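MHC I-like leukocyte 2 long form (Mus musculus, PDB 6A97) binds heparan sulfate proteoglycans on the surface of fibroblasts and belongs to the MHC class I family. Local coordinates at residues A[117-131]-A[174-187]. Sequence-based numbering, arbitrary orientation.
Sequences LGCELLSNGSTRGFW and VKTFLDDICPAHLQ
The disulfide of the MHC class I alpha-2 domain, C119–C182, ties the sheet floor to the long helix lying on it, with C119 SG 2.1 Å from C182 SG and a torsion of -95° about the S–S bond. The two cysteines reach it differently: SG of C119 sits between its backbone N and carbonyl carbon (chi1 63°), whereas SG of C182 lies roughly anti to N (chi1 155°). The helix widens into a pi-type turn at 177-181 and kinks at P183, whose nitrogen has no hydrogen to bond the preceding turn; that P183 N lies 3.6 Å from C119 SG. At the kink, CG of P183 meets the methyl CG2 of T127 at 3.7 Å, the two side chains crossing at about a right angle; one turn on, L186 brings CD2 to 4.0 Å from CB of L121. On the other side of the disulfide, L178 drops its isobutyl group onto the paired strands. CD2 of L178 rests 3.5 Å from both G118 O and F130 O, and G129, having no side chain, leaves room for L178 CB. Farther toward the helix start, CD1 of L117 approaches CE2 of F177, while V174 meets the six-membered ring of W131 obliquely, CG1 of V174 lying 3.8 Å from CE3 of W131. E120 and R128, whose side chains leave the hairpin away from the helix, form a salt bridge. Strand 113-121 pairs on its other edge with strand 23-31, L93 of helix 75-96 touches both L117 and W131, and W150 packs edge-to-face with W131.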
loop_
_atom_site.group_PDB
_atom_site.type_symbol
_atom_site.label_atom_id
_atom_site.label_comp_id
_atom_site.label_asym_id
_atom_site.label_seq_id
_atom_site.Cartn_x
_atom_site.Cartn_y
_atom_site.Cartn_z
ATOM N N LEU A 117 25.152 11.379 0.514
ATOM C CA LEU A 117 25.767 11.362 -0.801
ATOM C C LEU A 117 25.832 9.947 -1.320
ATOM O O LEU A 117 25.672 8.992 -0.559
ATOM C CB LEU A 117 27.155 12.000 -0.729
ATOM C CG LEU A 117 28.250 11.318 0.106
ATOM C CD1 LEU A 117 29.196 10.475 -0.762
ATOM C CD2 LEU A 117 29.000 12.320 0.974
ATOM N N GLY A 118 26.045 9.807 -2.620
ATOM C CA GLY A 118 26.163 8.488 -3.206
ATOM C C GLY A 118 25.801 8.454 -4.672
ATOM O O GLY A 118 25.861 9.468 -5.361
ATOM N N CYS A 119 25.424 7.276 -5.150
ATOM C CA CYS A 119 25.152 7.093 -6.564
ATOM C C CYS A 119 24.060 6.065 -6.763
ATOM O O CYS A 119 23.814 5.220 -5.899
ATOM C CB CYS A 119 26.416 6.667 -7.308
ATOM S SG CYS A 119 27.075 5.061 -6.765
ATOM N N GLU A 120 23.409 6.144 -7.915
ATOM C CA GLU A 120 22.297 5.270 -8.238
ATOM C C GLU A 120 22.544 4.590 -9.578
ATOM O O GLU A 120 22.732 5.253 -10.596
ATOM C CB GLU A 120 20.993 6.068 -8.261
ATOM C CG GLU A 120 19.739 5.243 -8.476
ATOM C CD GLU A 120 18.479 6.070 -8.302
ATOM O OE1 GLU A 120 17.444 5.505 -7.890
ATOM O OE2 GLU A 120 18.526 7.291 -8.570
ATOM N N LEU A 121 22.567 3.263 -9.567
ATOM C CA LEU A 121 22.727 2.496 -10.793
ATOM C C LEU A 121 21.378 2.345 -11.486
ATOM O O LEU A 121 20.446 1.773 -10.923
ATOM C CB LEU A 121 23.335 1.125 -10.494
ATOM C CG LEU A 121 23.545 0.180 -11.676
ATOM C CD1 LEU A 121 24.632 0.703 -12.608
ATOM C CD2 LEU A 121 23.878 -1.219 -11.183
ATOM N N LEU A 122 21.269 2.875 -12.699
ATOM C CA LEU A 122 20.034 2.753 -13.462
ATOM C C LEU A 122 20.042 1.450 -14.254
ATOM O O LEU A 122 21.106 0.935 -14.600
ATOM C CB LEU A 122 19.852 3.951 -14.393
ATOM C CG LEU A 122 19.797 5.331 -13.732
ATOM C CD1 LEU A 122 19.517 6.407 -14.765
ATOM C CD2 LEU A 122 18.750 5.359 -12.632
ATOM N N SER A 123 18.854 0.924 -14.539
ATOM C CA SER A 123 18.722 -0.359 -15.230
ATOM C C SER A 123 19.316 -0.326 -16.639
ATOM O O SER A 123 19.542 -1.374 -17.246
ATOM C CB SER A 123 17.253 -0.778 -15.298
ATOM O OG SER A 123 16.500 0.135 -16.076
ATOM N N ASN A 124 19.570 0.874 -17.153
ATOM C CA ASN A 124 20.219 1.027 -18.448
ATOM C C ASN A 124 21.735 1.176 -18.317
ATOM O O ASN A 124 22.410 1.587 -19.260
ATOM C CB ASN A 124 19.632 2.223 -19.205
ATOM C CG ASN A 124 20.078 3.557 -18.634
ATOM O OD1 ASN A 124 20.408 3.666 -17.455
ATOM N ND2 ASN A 124 20.089 4.583 -19.477
ATOM N N GLY A 125 22.260 0.851 -17.137
ATOM C CA GLY A 125 23.697 0.795 -16.917
ATOM C C GLY A 125 24.393 2.102 -16.569
ATOM O O GLY A 125 25.577 2.102 -16.233
ATOM N N SER A 126 23.672 3.216 -16.648
ATOM C CA SER A 126 24.263 4.521 -16.352
ATOM C C SER A 126 24.170 4.856 -14.859
ATOM O O SER A 126 23.500 4.158 -14.101
ATOM C CB SER A 126 23.587 5.613 -17.181
ATOM O OG SER A 126 22.205 5.701 -16.879
ATOM N N THR A 127 24.834 5.936 -14.452
ATOM C CA THR A 127 24.968 6.279 -13.037
ATOM C C THR A 127 24.541 7.712 -12.717
ATOM O O THR A 127 24.962 8.658 -13.380
ATOM C CB THR A 127 26.431 6.074 -12.563
ATOM O OG1 THR A 127 26.629 4.699 -12.212
ATOM C CG2 THR A 127 26.757 6.950 -11.354
ATOM N N ARG A 128 23.698 7.855 -11.696
ATOM C CA ARG A 128 23.299 9.165 -11.185
ATOM C C ARG A 128 23.864 9.412 -9.785
ATOM O O ARG A 128 23.541 8.688 -8.845
ATOM C CB ARG A 128 21.773 9.292 -11.146
ATOM C CG ARG A 128 21.293 10.578 -10.487
ATOM C CD ARG A 128 19.841 10.489 -10.038
ATOM N NE ARG A 128 19.676 9.700 -8.817
ATOM C CZ ARG A 128 19.588 10.216 -7.593
ATOM N NH1 ARG A 128 19.649 11.530 -7.410
ATOM N NH2 ARG A 128 19.438 9.416 -6.545
ATOM N N GLY A 129 24.693 10.441 -9.646
ATOM C CA GLY A 129 25.284 10.776 -8.361
ATOM C C GLY A 129 24.567 11.913 -7.651
ATOM O O GLY A 129 23.838 12.685 -8.274
ATOM N N PHE A 130 24.767 12.011 -6.339
ATOM C CA PHE A 130 24.175 13.091 -5.555
ATOM C C PHE A 130 25.029 13.407 -4.333
ATOM O O PHE A 130 25.761 12.547 -3.837
ATOM C CB PHE A 130 22.743 12.734 -5.127
ATOM C CG PHE A 130 22.650 11.521 -4.234
ATOM C CD1 PHE A 130 22.542 10.247 -4.775
ATOM C CD2 PHE A 130 22.655 11.657 -2.853
ATOM C CE1 PHE A 130 22.457 9.132 -3.956
ATOM C CE2 PHE A 130 22.565 10.547 -2.029
ATOM C CZ PHE A 130 22.470 9.283 -2.581
ATOM N N TRP A 131 24.934 14.643 -3.851
ATOM C CA TRP A 131 25.640 15.048 -2.639
ATOM C C TRP A 131 24.961 16.264 -2.015
ATOM O O TRP A 131 24.945 17.350 -2.600
ATOM C CB TRP A 131 27.108 15.346 -2.948
ATOM C CG TRP A 131 27.991 15.483 -1.742
ATOM C CD1 TRP A 131 27.636 15.941 -0.505
ATOM C CD2 TRP A 131 29.381 15.139 -1.656
ATOM N NE1 TRP A 131 28.720 15.911 0.341
ATOM C CE2 TRP A 131 29.803 15.422 -0.342
ATOM C CE3 TRP A 131 30.310 14.621 -2.567
ATOM C CZ2 TRP A 131 31.116 15.209 0.087
ATOM C CZ3 TRP A 131 31.613 14.409 -2.139
ATOM C CH2 TRP A 131 32.003 14.706 -0.826
ATOM N N VAL A 174 34.708 16.043 -6.153
ATOM C CA VAL A 174 33.336 15.572 -6.006
ATOM C C VAL A 174 32.937 14.679 -7.172
ATOM O O VAL A 174 32.408 13.582 -6.980
ATOM C CB VAL A 174 32.337 16.752 -5.909
ATOM C CG1 VAL A 174 30.901 16.250 -5.985
ATOM C CG2 VAL A 174 32.569 17.546 -4.629
ATOM N N LYS A 175 33.216 15.146 -8.387
ATOM C CA LYS A 175 32.740 14.453 -9.576
ATOM C C LYS A 175 33.449 13.110 -9.762
ATOM O O LYS A 175 32.822 12.140 -10.175
ATOM C CB LYS A 175 32.901 15.337 -10.823
ATOM C CG LYS A 175 33.989 14.904 -11.795
ATOM C CD LYS A 175 33.896 15.661 -13.111
ATOM C CE LYS A 175 32.624 15.290 -13.863
ATOM N NZ LYS A 175 32.507 16.010 -15.160
ATOM N N THR A 176 34.741 13.038 -9.444
ATOM C CA THR A 176 35.450 11.770 -9.575
ATOM C C THR A 176 34.872 10.766 -8.587
ATOM O O THR A 176 34.617 9.613 -8.936
ATOM C CB THR A 176 36.970 11.907 -9.340
ATOM O OG1 THR A 176 37.215 12.376 -8.009
ATOM C CG2 THR A 176 37.594 12.861 -10.352
ATOM N N PHE A 177 34.637 11.217 -7.360
ATOM C CA PHE A 177 34.066 10.337 -6.345
ATOM C C PHE A 177 32.669 9.848 -6.730
ATOM O O PHE A 177 32.373 8.660 -6.616
ATOM C CB PHE A 177 34.012 11.031 -4.985
ATOM C CG PHE A 177 33.608 10.116 -3.864
ATOM C CD1 PHE A 177 34.550 9.334 -3.220
ATOM C CD2 PHE A 177 32.282 10.022 -3.471
ATOM C CE1 PHE A 177 34.180 8.479 -2.195
ATOM C CE2 PHE A 177 31.907 9.170 -2.449
ATOM C CZ PHE A 177 32.858 8.400 -1.808
ATOM N N LEU A 178 31.814 10.756 -7.191
ATOM C CA LEU A 178 30.439 10.380 -7.514
ATOM C C LEU A 178 30.315 9.610 -8.826
ATOM O O LEU A 178 29.451 8.743 -8.955
ATOM C CB LEU A 178 29.539 11.616 -7.571
ATOM C CG LEU A 178 29.302 12.370 -6.262
ATOM C CD1 LEU A 178 28.333 13.515 -6.494
ATOM C CD2 LEU A 178 28.776 11.425 -5.185
ATOM N N ASP A 179 31.165 9.927 -9.798
ATOM C CA ASP A 179 31.057 9.317 -11.123
ATOM C C ASP A 179 31.911 8.062 -11.285
ATOM O O ASP A 179 31.586 7.191 -12.090
ATOM C CB ASP A 179 31.440 10.325 -12.211
ATOM C CG ASP A 179 30.537 11.544 -12.227
ATOM O OD1 ASP A 179 29.739 11.707 -11.279
ATOM O OD2 ASP A 179 30.632 12.342 -13.183
ATOM N N ASP A 180 33.006 7.971 -10.536
ATOM C CA ASP A 180 33.935 6.856 -10.712
ATOM C C ASP A 180 34.067 5.963 -9.477
ATOM O O ASP A 180 33.933 4.742 -9.574
ATOM C CB ASP A 180 35.318 7.377 -11.107
ATOM C CG ASP A 180 35.283 8.241 -12.352
ATOM O OD1 ASP A 180 34.354 8.068 -13.172
ATOM O OD2 ASP A 180 36.186 9.088 -12.516
ATOM N N ILE A 181 34.334 6.570 -8.323
ATOM C CA ILE A 181 34.646 5.801 -7.120
ATOM C C ILE A 181 33.408 5.146 -6.506
ATOM O O ILE A 181 33.385 3.929 -6.312
ATOM C CB ILE A 181 35.347 6.672 -6.046
ATOM C CG1 ILE A 181 36.804 6.946 -6.433
ATOM C CG2 ILE A 181 35.348 5.965 -4.708
ATOM C CD1 ILE A 181 36.993 7.990 -7.510
ATOM N N CYS A 182 32.386 5.943 -6.200
ATOM C CA CYS A 182 31.136 5.407 -5.652
ATOM C C CYS A 182 30.519 4.295 -6.513
ATOM O O CYS A 182 30.136 3.259 -5.970
ATOM C CB CYS A 182 30.107 6.533 -5.433
ATOM S SG CYS A 182 28.378 5.976 -5.459
ATOM N N PRO A 183 30.423 4.487 -7.847
ATOM C CA PRO A 183 29.869 3.384 -8.649
ATOM C C PRO A 183 30.691 2.094 -8.579
ATOM O O PRO A 183 30.123 1.000 -8.608
ATOM C CB PRO A 183 29.880 3.946 -10.076
ATOM C CG PRO A 183 29.826 5.422 -9.897
ATOM C CD PRO A 183 30.650 5.688 -8.674
ATOM N N ALA A 184 32.012 2.217 -8.492
ATOM C CA ALA A 184 32.870 1.039 -8.374
ATOM C C ALA A 184 32.634 0.335 -7.036
ATOM O O ALA A 184 32.571 -0.893 -6.974
ATOM C CB ALA A 184 34.331 1.424 -8.530
ATOM N N HIS A 185 32.493 1.120 -5.971
ATOM C CA HIS A 185 32.164 0.577 -4.656
ATOM C C HIS A 185 30.832 -0.171 -4.679
ATOM O O HIS A 185 30.739 -1.309 -4.207
ATOM C CB HIS A 185 32.115 1.695 -3.610
ATOM C CG HIS A 185 33.462 2.244 -3.252
ATOM N ND1 HIS A 185 34.638 1.600 -3.571
ATOM C CD2 HIS A 185 33.817 3.376 -2.599
ATOM C CE1 HIS A 185 35.660 2.312 -3.131
ATOM N NE2 HIS A 185 35.190 3.394 -2.536
ATOM N N LEU A 186 29.808 0.475 -5.232
ATOM C CA LEU A 186 28.478 -0.122 -5.322
ATOM C C LEU A 186 28.527 -1.462 -6.044
ATOM O O LEU A 186 27.899 -2.429 -5.616
ATOM C CB LEU A 186 27.508 0.824 -6.039
ATOM C CG LEU A 186 26.112 0.268 -6.336
ATOM C CD1 LEU A 186 25.455 -0.319 -5.083
ATOM C CD2 LEU A 186 25.220 1.351 -6.952
ATOM N N GLN A 187 29.287 -1.513 -7.131
ATOM C CA GLN A 187 29.421 -2.737 -7.907
ATOM C C GLN A 187 30.068 -3.838 -7.074
ATOM O O GLN A 187 29.632 -4.988 -7.099
ATOM C CB GLN A 187 30.240 -2.486 -9.174
ATOM C CG GLN A 187 29.921 -3.451 -10.297
ATOM C CD GLN A 187 28.438 -3.494 -10.609
ATOM O OE1 GLN A 187 27.852 -2.498 -11.036
ATOM N NE2 GLN A 187 27.820 -4.648 -10.391
#